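Local coordinates for cell wall surface anchor protein (Streptococcus agalactiae, PDB 4Z1P), which probably mediates adhesion of the bacterium as a cell-wall-linked surface adhesin of the antigen I/II family, at residues K105-S110 / A159-G164; G54-D59 / M117-D122; T206-G211 / G297-I302; F223-V228 / A316-N321. All coordinates share one frame; numbering follows the deposited sequence.

Interaction 1 (K105-S110 / A159-G164); sequences KEAGIS and AQIDFG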
loop_
_atom_site.group_PDB
_atom_site.type_symbol
_atom_site.label_atom_id
_atom_site.label_comp_id
_atom_site.label_asym_id
_atom_site.label_seq_id
_atom_site.Cartn_x
_atom_site.Cartn_y
_atom_site.Cartn_z
ATOM N N LYS A 105 -21.791 -14.852 19.078
ATOM C CA LYS A 105 -22.524 -15.908 18.378
ATOM C C LYS A 105 -24.033 -15.674 18.263
ATOM O O LYS A 105 -24.577 -15.691 17.160
ATOM C CB LYS A 105 -22.215 -17.244 18.965
ATOM C CG LYS A 105 -23.048 -18.312 18.264
ATOM C CD LYS A 105 -22.701 -19.678 18.764
ATOM C CE LYS A 105 -21.660 -20.320 17.873
ATOM N NZ LYS A 105 -21.537 -21.731 18.292
ATOM N N GLU A 106 -24.681 -15.368 19.370
ATOM C CA GLU A 106 -26.098 -15.015 19.379
ATOM C C GLU A 106 -26.399 -13.723 18.619
ATOM O O GLU A 106 -27.513 -13.549 18.198
ATOM C CB GLU A 106 -26.628 -14.926 20.778
ATOM C CG GLU A 106 -26.475 -16.259 21.502
ATOM C CD GLU A 106 -27.043 -17.417 20.666
ATOM O OE1 GLU A 106 -28.254 -17.390 20.467
ATOM O OE2 GLU A 106 -26.293 -18.307 20.137
ATOM N N ALA A 107 -25.392 -12.881 18.371
ATOM C CA ALA A 107 -25.580 -11.698 17.540
ATOM C C ALA A 107 -25.453 -12.018 16.087
ATOM O O ALA A 107 -25.647 -11.157 15.249
ATOM C CB ALA A 107 -24.606 -10.568 17.912
ATOM N N GLY A 108 -25.058 -13.224 15.766
ATOM C CA GLY A 108 -24.902 -13.597 14.377
ATOM C C GLY A 108 -23.569 -13.200 13.781
ATOM O O GLY A 108 -23.450 -13.137 12.576
ATOM N N ILE A 109 -22.591 -12.873 14.605
ATOM C CA ILE A 109 -21.285 -12.415 14.148
ATOM C C ILE A 109 -20.256 -13.552 14.332
ATOM O O ILE A 109 -19.971 -13.967 15.451
ATOM C CB ILE A 109 -20.827 -11.224 14.987
ATOM C CG1 ILE A 109 -21.827 -10.086 14.930
ATOM C CG2 ILE A 109 -19.488 -10.677 14.535
ATOM C CD1 ILE A 109 -22.203 -9.707 13.505
ATOM N N SER A 110 -19.644 -13.966 13.247
ATOM C CA SER A 110 -18.743 -15.110 13.240
ATOM C C SER A 110 -17.481 -14.780 12.446
ATOM O O SER A 110 -17.369 -15.085 11.273
ATOM C CB SER A 110 -19.449 -16.347 12.627
ATOM O OG SER A 110 -18.574 -17.490 12.663
ATOM N N ALA A 159 -17.984 -4.855 12.234
ATOM C CA ALA A 159 -19.299 -5.276 12.715
ATOM C C ALA A 159 -19.539 -4.628 14.082
ATOM O O ALA A 159 -18.555 -4.178 14.758
ATOM C CB ALA A 159 -19.377 -6.796 12.839
ATOM N N GLN A 160 -20.803 -4.485 14.454
ATOM C CA GLN A 160 -21.148 -3.942 15.739
ATOM C C GLN A 160 -22.185 -4.755 16.362
ATOM O O GLN A 160 -23.072 -5.375 15.643
ATOM C CB GLN A 160 -21.425 -2.427 15.733
ATOM C CG GLN A 160 -22.654 -1.893 15.216
ATOM C CD GLN A 160 -22.694 -0.341 15.240
ATOM O OE1 GLN A 160 -22.195 0.317 14.348
ATOM N NE2 GLN A 160 -23.324 0.199 16.222
ATOM N N ILE A 161 -22.159 -4.763 17.668
ATOM C CA ILE A 161 -23.177 -5.500 18.437
ATOM C C ILE A 161 -23.727 -4.563 19.454
ATOM O O ILE A 161 -22.955 -4.046 20.323
ATOM C CB ILE A 161 -22.617 -6.748 19.088
ATOM C CG1 ILE A 161 -21.984 -7.595 18.053
ATOM C CG2 ILE A 161 -23.715 -7.482 19.869
ATOM C CD1 ILE A 161 -21.207 -8.742 18.672
ATOM N N ASP A 162 -24.999 -4.226 19.280
ATOM C CA ASP A 162 -25.683 -3.253 20.108
ATOM C C ASP A 162 -26.738 -4.012 20.883
ATOM O O ASP A 162 -27.655 -4.598 20.279
ATOM C CB ASP A 162 -26.403 -2.211 19.253
ATOM C CG ASP A 162 -25.537 -1.562 18.227
ATOM O OD1 ASP A 162 -24.294 -1.371 18.492
ATOM O OD2 ASP A 162 -26.069 -1.270 17.132
ATOM N N PHE A 163 -26.689 -3.959 22.195
ATOM C CA PHE A 163 -27.675 -4.650 23.058
ATOM C C PHE A 163 -27.844 -6.134 22.668
ATOM O O PHE A 163 -28.989 -6.692 22.681
ATOM C CB PHE A 163 -29.082 -3.949 22.983
ATOM C CG PHE A 163 -29.105 -2.441 23.000
ATOM C CD1 PHE A 163 -29.086 -1.742 24.208
ATOM C CD2 PHE A 163 -29.183 -1.710 21.840
ATOM C CE1 PHE A 163 -29.158 -0.379 24.257
ATOM C CE2 PHE A 163 -29.269 -0.343 21.866
ATOM C CZ PHE A 163 -29.266 0.328 23.087
ATOM N N GLY A 164 -26.760 -6.755 22.192
ATOM C CA GLY A 164 -26.805 -8.159 21.773
ATOM C C GLY A 164 -27.261 -8.421 20.322
ATOM O O GLY A 164 -27.252 -9.558 19.864
#

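Interaction 2 (G54-D59 / M117-D122); sequences GFAFVD and MWTAKD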
loop_
_atom_site.group_PDB
_atom_site.type_symbol
_atom_site.label_atom_id
_atom_site.label_comp_id
_atom_site.label_asym_id
_atom_site.label_seq_id
_atom_site.Cartn_x
_atom_site.Cartn_y
_atom_site.Cartn_z
ATOM N N GLY A 54 -24.529 -4.732 26.524
ATOM C CA GLY A 54 -23.430 -3.851 26.120
ATOM C C GLY A 54 -23.298 -3.492 24.672
ATOM O O GLY A 54 -24.260 -3.570 23.907
ATOM N N PHE A 55 -22.082 -3.074 24.308
ATOM C CA PHE A 55 -21.834 -2.468 23.017
ATOM C C PHE A 55 -20.451 -2.919 22.650
ATOM O O PHE A 55 -19.460 -2.597 23.382
ATOM C CB PHE A 55 -21.936 -0.928 23.073
ATOM C CG PHE A 55 -23.230 -0.480 23.660
ATOM C CD1 PHE A 55 -24.399 -0.545 22.914
ATOM C CD2 PHE A 55 -23.311 -0.213 24.984
ATOM C CE1 PHE A 55 -25.629 -0.256 23.520
ATOM C CE2 PHE A 55 -24.517 0.120 25.615
ATOM C CZ PHE A 55 -25.714 0.067 24.886
ATOM N N ALA A 56 -20.389 -3.658 21.538
ATOM C CA ALA A 56 -19.111 -4.155 21.033
ATOM C C ALA A 56 -18.892 -3.721 19.633
ATOM O O ALA A 56 -19.868 -3.596 18.882
ATOM C CB ALA A 56 -19.087 -5.647 21.053
ATOM N N PHE A 57 -17.633 -3.403 19.291
ATOM C CA PHE A 57 -17.238 -3.060 17.942
ATOM C C PHE A 57 -16.119 -3.996 17.526
ATOM O O PHE A 57 -15.132 -4.173 18.275
ATOM C CB PHE A 57 -16.674 -1.623 17.909
ATOM C CG PHE A 57 -16.493 -1.090 16.516
ATOM C CD1 PHE A 57 -17.622 -0.858 15.733
ATOM C CD2 PHE A 57 -15.222 -0.888 15.958
ATOM C CE1 PHE A 57 -17.520 -0.399 14.460
ATOM C CE2 PHE A 57 -15.106 -0.468 14.638
ATOM C CZ PHE A 57 -16.261 -0.211 13.910
ATOM N N VAL A 58 -16.247 -4.578 16.334
ATOM C CA VAL A 58 -15.307 -5.525 15.842
ATOM C C VAL A 58 -14.669 -5.051 14.608
ATOM O O VAL A 58 -15.381 -4.731 13.654
ATOM C CB VAL A 58 -15.981 -6.940 15.534
ATOM C CG1 VAL A 58 -14.979 -7.887 14.859
ATOM C CG2 VAL A 58 -16.525 -7.521 16.834
ATOM N N ASP A 59 -13.333 -5.079 14.547
ATOM C CA ASP A 59 -12.626 -4.898 13.269
ATOM C C ASP A 59 -11.903 -6.202 12.848
ATOM O O ASP A 59 -11.126 -6.775 13.637
ATOM C CB ASP A 59 -11.611 -3.782 13.346
ATOM C CG ASP A 59 -10.968 -3.497 11.993
ATOM O OD1 ASP A 59 -10.229 -4.367 11.406
ATOM O OD2 ASP A 59 -11.206 -2.411 11.484
ATOM N N MET A 117 -11.518 -6.242 18.965
ATOM C CA MET A 117 -12.796 -5.893 19.432
ATOM C C MET A 117 -12.741 -4.917 20.583
ATOM O O MET A 117 -11.841 -5.027 21.439
ATOM C CB MET A 117 -13.581 -7.154 19.841
ATOM C CG MET A 117 -14.983 -6.910 20.320
ATOM S SD MET A 117 -15.861 -8.457 20.662
ATOM C CE MET A 117 -14.980 -9.094 22.004
ATOM N N TRP A 118 -13.620 -3.942 20.567
ATOM C CA TRP A 118 -13.671 -2.915 21.631
ATOM C C TRP A 118 -15.027 -3.022 22.241
ATOM O O TRP A 118 -16.031 -2.992 21.513
ATOM C CB TRP A 118 -13.480 -1.502 21.031
ATOM C CG TRP A 118 -12.123 -1.204 20.547
ATOM C CD1 TRP A 118 -11.100 -0.591 21.269
ATOM C CD2 TRP A 118 -11.564 -1.534 19.294
ATOM N NE1 TRP A 118 -9.990 -0.499 20.511
ATOM C CE2 TRP A 118 -10.222 -1.096 19.301
ATOM C CE3 TRP A 118 -12.055 -2.177 18.173
ATOM C CZ2 TRP A 118 -9.392 -1.229 18.212
ATOM C CZ3 TRP A 118 -11.260 -2.270 17.070
ATOM C CH2 TRP A 118 -9.916 -1.845 17.112
ATOM N N THR A 119 -15.100 -3.211 23.532
ATOM C CA THR A 119 -16.318 -3.313 24.292
ATOM C C THR A 119 -16.445 -2.249 25.358
ATOM O O THR A 119 -15.395 -1.807 26.014
ATOM C CB THR A 119 -16.357 -4.692 25.015
ATOM O OG1 THR A 119 -15.156 -4.888 25.694
ATOM C CG2 THR A 119 -16.548 -5.810 24.030
ATOM N N ALA A 120 -17.660 -1.761 25.574
ATOM C CA ALA A 120 -17.888 -0.819 26.595
ATOM C C ALA A 120 -17.628 -1.388 27.972
ATOM O O ALA A 120 -18.208 -2.378 28.359
ATOM C CB ALA A 120 -19.268 -0.184 26.511
ATOM N N LYS A 121 -16.768 -0.735 28.741
ATOM C CA LYS A 121 -16.360 -1.269 30.064
ATOM C C LYS A 121 -17.522 -1.118 31.026
ATOM O O LYS A 121 -17.755 -1.983 31.871
ATOM C CB LYS A 121 -15.118 -0.495 30.612
ATOM C CG LYS A 121 -13.841 -0.658 29.840
ATOM C CD LYS A 121 -12.672 0.159 30.509
ATOM C CE LYS A 121 -11.392 -0.051 29.764
ATOM N NZ LYS A 121 -10.294 0.919 30.123
ATOM N N ASP A 122 -18.275 -0.049 30.895
ATOM C CA ASP A 122 -19.410 0.177 31.780
ATOM C C ASP A 122 -20.626 0.429 30.889
ATOM O O ASP A 122 -20.844 1.553 30.463
ATOM C CB ASP A 122 -19.177 1.394 32.650
ATOM C CG ASP A 122 -20.320 1.635 33.639
ATOM O OD1 ASP A 122 -21.473 1.230 33.380
ATOM O OD2 ASP A 122 -20.029 2.318 34.619
HETATM O O HOH W 1 -17.729 -0.633 21.648
#

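Interaction 3 (T206-G211 / G297-I302); sequences TYKLEG and GADDFI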
loop_
_atom_site.group_PDB
_atom_site.type_symbol
_atom_site.label_atom_id
_atom_site.label_comp_id
_atom_site.label_asym_id
_atom_site.label_seq_id
_atom_site.Cartn_x
_atom_site.Cartn_y
_atom_site.Cartn_z
ATOM N N THR A 206 24.983 -2.354 -24.351
ATOM C CA THR A 206 23.939 -1.558 -23.707
ATOM C C THR A 206 23.248 -2.366 -22.609
ATOM O O THR A 206 22.697 -3.412 -22.887
ATOM C CB THR A 206 22.907 -1.177 -24.753
ATOM O OG1 THR A 206 23.540 -0.322 -25.717
ATOM C CG2 THR A 206 21.689 -0.376 -24.146
ATOM N N TYR A 207 23.249 -1.854 -21.385
ATOM C CA TYR A 207 22.375 -2.402 -20.351
ATOM C C TYR A 207 20.973 -1.832 -20.457
ATOM O O TYR A 207 20.767 -0.615 -20.541
ATOM C CB TYR A 207 22.983 -2.140 -18.986
ATOM C CG TYR A 207 24.335 -2.822 -18.858
ATOM C CD1 TYR A 207 24.449 -4.189 -18.984
ATOM C CD2 TYR A 207 25.485 -2.074 -18.595
ATOM C CE1 TYR A 207 25.670 -4.833 -18.867
ATOM C CE2 TYR A 207 26.740 -2.681 -18.493
ATOM C CZ TYR A 207 26.834 -4.048 -18.664
ATOM O OH TYR A 207 28.030 -4.592 -18.561
ATOM N N LYS A 208 19.989 -2.729 -20.463
ATOM C CA LYS A 208 18.606 -2.330 -20.440
ATOM C C LYS A 208 18.019 -2.588 -19.019
ATOM O O LYS A 208 18.015 -3.727 -18.558
ATOM C CB LYS A 208 17.816 -3.115 -21.470
ATOM C CG LYS A 208 16.339 -2.738 -21.464
ATOM C CD LYS A 208 15.557 -3.572 -22.449
ATOM C CE LYS A 208 14.118 -3.090 -22.494
ATOM N NZ LYS A 208 13.244 -4.122 -23.115
ATOM N N LEU A 209 17.585 -1.517 -18.359
ATOM C CA LEU A 209 16.892 -1.592 -17.084
ATOM C C LEU A 209 15.422 -1.391 -17.339
ATOM O O LEU A 209 15.013 -0.322 -17.751
ATOM C CB LEU A 209 17.431 -0.565 -16.160
ATOM C CG LEU A 209 18.953 -0.670 -15.982
ATOM C CD1 LEU A 209 19.406 0.368 -15.003
ATOM C CD2 LEU A 209 19.495 -2.066 -15.555
ATOM N N GLU A 210 14.635 -2.458 -17.175
ATOM C CA GLU A 210 13.196 -2.423 -17.435
ATOM C C GLU A 210 12.539 -1.992 -16.137
ATOM O O GLU A 210 12.423 -2.771 -15.173
ATOM C CB GLU A 210 12.647 -3.794 -17.868
ATOM C CG GLU A 210 13.208 -4.310 -19.171
ATOM C CD GLU A 210 12.799 -5.774 -19.465
ATOM O OE1 GLU A 210 13.698 -6.515 -19.934
ATOM O OE2 GLU A 210 11.611 -6.148 -19.202
ATOM N N GLY A 211 12.126 -0.740 -16.087
ATOM C CA GLY A 211 11.385 -0.250 -14.911
ATOM C C GLY A 211 10.044 -0.890 -14.680
ATOM O O GLY A 211 9.415 -1.465 -15.581
ATOM N N GLY A 297 5.625 4.202 -16.529
ATOM C CA GLY A 297 6.858 3.545 -16.351
ATOM C C GLY A 297 7.870 3.965 -17.423
ATOM O O GLY A 297 7.522 4.548 -18.446
ATOM N N ALA A 298 9.122 3.600 -17.174
ATOM C CA ALA A 298 10.181 3.841 -18.138
ATOM C C ALA A 298 11.200 2.730 -18.172
ATOM O O ALA A 298 11.425 1.999 -17.163
ATOM C CB ALA A 298 10.861 5.149 -17.822
ATOM N N ASP A 299 11.843 2.614 -19.352
ATOM C CA ASP A 299 13.033 1.810 -19.493
ATOM C C ASP A 299 14.250 2.751 -19.641
ATOM O O ASP A 299 14.113 3.874 -20.180
ATOM C CB ASP A 299 12.913 0.919 -20.721
ATOM C CG ASP A 299 11.876 -0.177 -20.582
ATOM O OD1 ASP A 299 11.574 -0.620 -19.451
ATOM O OD2 ASP A 299 11.346 -0.612 -21.613
ATOM N N ASP A 300 15.389 2.325 -19.100
ATOM C CA ASP A 300 16.624 3.088 -19.129
ATOM C C ASP A 300 17.684 2.208 -19.807
ATOM O O ASP A 300 17.822 1.003 -19.487
ATOM C CB ASP A 300 17.069 3.426 -17.713
ATOM C CG ASP A 300 18.273 4.354 -17.665
ATOM O OD1 ASP A 300 18.601 4.986 -18.691
ATOM O OD2 ASP A 300 18.891 4.446 -16.573
ATOM N N PHE A 301 18.410 2.798 -20.745
ATOM C CA PHE A 301 19.384 2.097 -21.553
ATOM C C PHE A 301 20.712 2.781 -21.238
ATOM O O PHE A 301 20.827 3.975 -21.456
ATOM C CB PHE A 301 19.049 2.286 -22.995
ATOM C CG PHE A 301 17.812 1.580 -23.425
ATOM C CD1 PHE A 301 17.865 0.258 -23.813
ATOM C CD2 PHE A 301 16.567 2.207 -23.337
ATOM C CE1 PHE A 301 16.691 -0.434 -24.210
ATOM C CE2 PHE A 301 15.412 1.549 -23.765
ATOM C CZ PHE A 301 15.466 0.217 -24.185
ATOM N N ILE A 302 21.645 2.032 -20.667
ATOM C CA ILE A 302 22.959 2.517 -20.296
ATOM C C ILE A 302 24.021 1.972 -21.253
ATOM O O ILE A 302 24.232 0.784 -21.339
ATOM C CB ILE A 302 23.312 2.100 -18.877
ATOM C CG1 ILE A 302 22.345 2.669 -17.902
ATOM C CG2 ILE A 302 24.689 2.581 -18.503
ATOM C CD1 ILE A 302 22.354 1.904 -16.586
HETATM O O HOH W 2 10.366 -3.220 -21.645
#

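Interaction 4 (F223-V228 / A316-N321); sequences FEYKFV and ADFFVN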
loop_
_atom_site.group_PDB
_atom_site.type_symbol
_atom_site.label_atom_id
_atom_site.label_comp_id
_atom_site.label_asym_id
_atom_site.label_seq_id
_atom_site.Cartn_x
_atom_site.Cartn_y
_atom_site.Cartn_z
ATOM N N PHE A 223 6.223 9.814 -5.907
ATOM C CA PHE A 223 7.276 10.768 -5.592
ATOM C C PHE A 223 8.724 10.311 -5.822
ATOM O O PHE A 223 9.613 11.140 -5.819
ATOM C CB PHE A 223 7.093 11.262 -4.184
ATOM C CG PHE A 223 7.284 10.217 -3.141
ATOM C CD1 PHE A 223 8.550 9.965 -2.632
ATOM C CD2 PHE A 223 6.196 9.539 -2.632
ATOM C CE1 PHE A 223 8.745 8.997 -1.661
ATOM C CE2 PHE A 223 6.372 8.550 -1.653
ATOM C CZ PHE A 223 7.649 8.287 -1.167
ATOM N N GLU A 224 8.964 9.006 -6.002
ATOM C CA GLU A 224 10.277 8.492 -6.284
ATOM C C GLU A 224 10.140 7.406 -7.317
ATOM O O GLU A 224 9.318 6.528 -7.163
ATOM C CB GLU A 224 10.927 7.914 -5.042
ATOM C CG GLU A 224 12.209 7.146 -5.288
ATOM C CD GLU A 224 12.883 6.677 -4.022
ATOM O OE1 GLU A 224 12.181 6.136 -3.162
ATOM O OE2 GLU A 224 14.122 6.833 -3.879
ATOM N N TYR A 225 10.935 7.495 -8.390
ATOM C CA TYR A 225 11.014 6.433 -9.377
ATOM C C TYR A 225 12.443 6.493 -9.890
ATOM O O TYR A 225 12.807 7.402 -10.620
ATOM C CB TYR A 225 9.934 6.623 -10.449
ATOM C CG TYR A 225 9.798 5.513 -11.482
ATOM C CD1 TYR A 225 10.778 5.297 -12.483
ATOM C CD2 TYR A 225 8.700 4.670 -11.474
ATOM C CE1 TYR A 225 10.623 4.272 -13.399
ATOM C CE2 TYR A 225 8.526 3.665 -12.391
ATOM C CZ TYR A 225 9.508 3.482 -13.376
ATOM O OH TYR A 225 9.342 2.439 -14.287
ATOM N N LYS A 226 13.302 5.574 -9.462
ATOM C CA LYS A 226 14.684 5.732 -9.833
ATOM C C LYS A 226 15.419 4.450 -9.932
ATOM O O LYS A 226 15.015 3.458 -9.343
ATOM C CB LYS A 226 15.360 6.667 -8.859
ATOM C CG LYS A 226 15.917 6.040 -7.648
ATOM C CD LYS A 226 16.724 7.069 -6.851
ATOM C CE LYS A 226 17.045 6.447 -5.521
ATOM N NZ LYS A 226 17.756 7.340 -4.582
ATOM N N PHE A 227 16.471 4.450 -10.752
ATOM C CA PHE A 227 17.356 3.307 -10.900
ATOM C C PHE A 227 18.717 3.662 -10.344
ATOM O O PHE A 227 19.200 4.742 -10.588
ATOM C CB PHE A 227 17.571 2.975 -12.383
ATOM C CG PHE A 227 16.312 2.835 -13.195
ATOM C CD1 PHE A 227 15.661 3.943 -13.725
ATOM C CD2 PHE A 227 15.843 1.600 -13.526
ATOM C CE1 PHE A 227 14.529 3.803 -14.544
ATOM C CE2 PHE A 227 14.728 1.452 -14.352
ATOM C CZ PHE A 227 14.067 2.553 -14.849
ATOM N N VAL A 228 19.324 2.747 -9.590
ATOM C CA VAL A 228 20.717 2.840 -9.174
ATOM C C VAL A 228 21.475 1.600 -9.724
ATOM O O VAL A 228 21.136 0.475 -9.440
ATOM C CB VAL A 228 20.872 2.962 -7.641
ATOM C CG1 VAL A 228 22.333 3.132 -7.272
ATOM C CG2 VAL A 228 20.054 4.139 -7.093
ATOM N N ALA A 316 21.163 -3.939 -11.000
ATOM C CA ALA A 316 20.615 -2.622 -10.652
ATOM C C ALA A 316 19.612 -2.753 -9.510
ATOM O O ALA A 316 19.025 -3.824 -9.327
ATOM C CB ALA A 316 19.976 -1.985 -11.872
ATOM N N ASP A 317 19.481 -1.694 -8.743
ATOM C CA ASP A 317 18.405 -1.511 -7.767
ATOM C C ASP A 317 17.396 -0.532 -8.371
ATOM O O ASP A 317 17.768 0.354 -9.167
ATOM C CB ASP A 317 18.950 -0.856 -6.513
ATOM C CG ASP A 317 20.053 -1.673 -5.816
ATOM O OD1 ASP A 317 20.055 -2.899 -5.864
ATOM O OD2 ASP A 317 20.913 -1.030 -5.210
ATOM N N PHE A 318 16.141 -0.641 -7.935
ATOM C CA PHE A 318 15.064 0.207 -8.400
ATOM C C PHE A 318 14.294 0.646 -7.181
ATOM O O PHE A 318 14.013 -0.201 -6.315
ATOM C CB PHE A 318 14.146 -0.619 -9.298
ATOM C CG PHE A 318 12.926 0.111 -9.747
ATOM C CD1 PHE A 318 12.995 1.097 -10.728
ATOM C CD2 PHE A 318 11.729 -0.117 -9.124
ATOM C CE1 PHE A 318 11.857 1.776 -11.118
ATOM C CE2 PHE A 318 10.577 0.541 -9.525
ATOM C CZ PHE A 318 10.642 1.495 -10.514
ATOM N N PHE A 319 13.953 1.928 -7.106
ATOM C CA PHE A 319 13.188 2.471 -5.982
ATOM C C PHE A 319 11.927 3.128 -6.508
ATOM O O PHE A 319 11.993 3.979 -7.409
ATOM C CB PHE A 319 13.991 3.522 -5.220
ATOM C CG PHE A 319 15.242 2.997 -4.594
ATOM C CD1 PHE A 319 16.360 2.726 -5.377
ATOM C CD2 PHE A 319 15.311 2.798 -3.224
ATOM C CE1 PHE A 319 17.525 2.249 -4.805
ATOM C CE2 PHE A 319 16.455 2.289 -2.640
ATOM C CZ PHE A 319 17.582 2.036 -3.437
ATOM N N VAL A 320 10.780 2.769 -5.940
ATOM C CA VAL A 320 9.543 3.477 -6.210
ATOM C C VAL A 320 8.866 3.749 -4.844
ATOM O O VAL A 320 8.646 2.822 -4.078
ATOM C CB VAL A 320 8.630 2.728 -7.188
ATOM C CG1 VAL A 320 8.335 1.298 -6.743
ATOM C CG2 VAL A 320 7.316 3.470 -7.397
ATOM N N ASN A 321 8.666 5.038 -4.548
ATOM C CA ASN A 321 8.097 5.526 -3.293
ATOM C C ASN A 321 8.671 4.782 -2.122
ATOM O O ASN A 321 7.952 4.357 -1.237
ATOM C CB ASN A 321 6.572 5.402 -3.337
ATOM C CG ASN A 321 5.922 6.471 -4.168
ATOM O OD1 ASN A 321 6.565 7.163 -5.033
ATOM N ND2 ASN A 321 4.621 6.607 -3.966
#

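Interaction 1 (K105-S110 / A159-G164)
A107 and I109 press into strand 153-162 from the turn that closes helix 98-106, and I161 is the knob that both of them meet. The methyl of A107 settles into a shallow hollow walled by the I161 side chain and the G164 carbonyl: A107 CB lies 3.8 Å from I161 CG2 and 3.4 Å from G164 O. That second approach is a carbon beside a polar atom, and the A107 CA-H also faces the same oxygen, with A107 CA 3.6 Å from G164 O. Next to the alanine, I109 CG1 rests 4.0 Å from I161 CG1, the two isoleucines running antiparallel alongside each other. I161 CG1 stands anti to the carbonyl carbon (chi1 -55°), which sends CG1 and CD1 into the notch between A107 and I109 while CG2 stays against the alanine. Beyond it, I109 CD1 rests against the methyl of A159, 4.1 Å from A159 CB. No hydrogen bond spans the contact; shape does the work. What presents the two side chains is G108, whose positive phi ends the helix in a Schellman motif, with two bonds running back into the last turn. Q160 and D162, which point to the other side of the strand, are linked by a nearly straight bond (172°) from Q160 NE2 to D162 OD1 at 2.9 Å. I109 also touches T168 on the adjoining strand 165-177. The arrangement is that of a helix-terminating turn packed on the outer face of a beta-sandwich sheet, consistent with the elaborated immunoglobulin-like fold of antigen I/II C-terminal domains.

Interaction 2 (G54-D59 / M117-D122)
F57 and W118 face each other as a hydrogen-bonded antiparallel pair, their backbones joined in both directions: F57 N to W118 O and W118 N to F57 O, each 2.8 Å. The two aromatic side chains leave this pair on one face of the sheet by different routes. In F57 the ring carbon CG is anti to the backbone N (chi1 -169°), whereas W118 turns CG anti to its carbonyl carbon (chi1 -71°). As a result W118 CE3 comes to the edge of the F57 ring, 4.1 Å from F57 CD2; the two rings do not stack. Further round the indole rim, W118 CZ3 reaches D59 CB at 4.0 Å; the carboxylate of D59 is engaged elsewhere, by N156. Both rings also meet Y139 of strand 137-145, which belongs to the opposing sheet, so this face lines the core of a beta sandwich, in keeping with the immunoglobulin-like domains of antigen I/II proteins. Small and flexible side chains occupy the other face. As M117 runs outward, its CG passes 3.9 Å from V58 CG2, and its sulfur stays close to the same methyl. The T119 methyl carbon CG2 comes to 3.9 Å from A56 CB, while the threonine hydroxyl makes a weak bond to E86 O on strand 85-90. Toward the end of the pair, A120 N bonds F55 O at 3.0 Å, and a water donates both to that oxygen and to W118 O. The methyl of A120 lies at the edge of the F55 ring, near its plane.

Interaction 3 (T206-G211 / G297-I302)
L209 N donates to D300 O at 2.8 Å along a nearly straight line (173°), one of the shortest bonds in this antiparallel pairing. D300 N returns the bond to L209 O, and Y207 and I302 repeat the double exchange two residues away. Toward G211 the pairing weakens: G211 N meets A298 O at 3.0 Å, but with a poor angle of 126°. On one face, K208 stretches fully extended and the two side chains of K208 and F301 run alongside, with K208 CG 3.6 Å from F301 CE1 and the lysine's aliphatic stem following the ring toward CZ. T206 CG2 also meets the ring, at its edge and in plane, 3.9 Å from F301 CD1. The lysine tip ends near D299, though K208 NZ stays 4.3 Å from D299 OD2, too far for a salt bridge; a water donates to D299 OD2 at 2.8 Å and holds the ammonium only weakly. The true ionic partner of D299 is K246, whose charge probably helps stabilise the buried carboxylate. On the face that carries L209, D300 and I302, L209 CD1 and I302 CD1 meet at 3.7 Å, next to D300, whose carboxylate is bonded by Y278. That face looks onto F227 and D229 of strand 225-230 in the opposing sheet, while strands 182-186 and 236-245 flank the pair at its two outer sides.

Interaction 4 (F223-V228 / A316-N321)
F318 reaches from its strand between Y225 and F227. CB and CG pass beside the K226 carbonyl oxygen, CG being anti to the backbone N (chi1 175°), a torsion that aims the ring between the two aromatic neighbours. At the first ring corner, F318 CD1 lies 3.4 Å from K226 O and also stands over the face of F227, 4.0 Å from F227 CD2. Farther out, F318 CE1 meets Y225 CE1 at 3.6 Å, in the plane of the phenylalanine. The tip, F318 CZ, ends over the tyrosine face, 3.6 Å from Y225 CE2. Against Y225 this is a T-shaped stack with planes at 86° and centroids 4.8 Å apart; against F227 it is a more tilted edge-to-face pair. The cluster sits on the inner face of a five-stranded antiparallel sheet, consistent with an immunoglobulin-like sandwich, and Y225 OH reaches the opposing sheet through A298 N while also bonding W212 O. On the outer face F319 is flanked by E224, whose CD packs on the F319 CB while its OE1 accepts from G322 N, and by K226, whose ammonium offers at most a weak cation-pi attraction. Where strand 311-320 ends and strand 225-230 is about to begin, N321 OD1 is gripped twice from the same face of its amide, by F223 N at 2.8 Å and E224 N at 3.2 Å. The F223 ring lies stacked on that amide, planes 18° apart, with N321 CA over its face 4.0 Å from the centroid. N321 ND2 in turn bonds D221 O.

Overall arrangement
Two similarly built sandwich domains carry these contacts, interactions 1 and 2 in one, 3 and 4 in the other. Interactions 1 and 2, with centres about 10 Å apart, share a sheet: A159 O lies 2.8 Å from V58 N, so the strand that receives the helix-ending turn is stitched to the central strand of interaction 2. Interactions 3 and 4, centres about 12 Å apart, instead lie on facing sheets and meet where Y225 OH approaches A298 N at 3.1 Å. Strand 55-61 and strand 225-230 hold the same central place in their five-stranded sheets. Between domains, the nearest pair is interactions 2 and 4, about 24 Å apart at their nearest atoms.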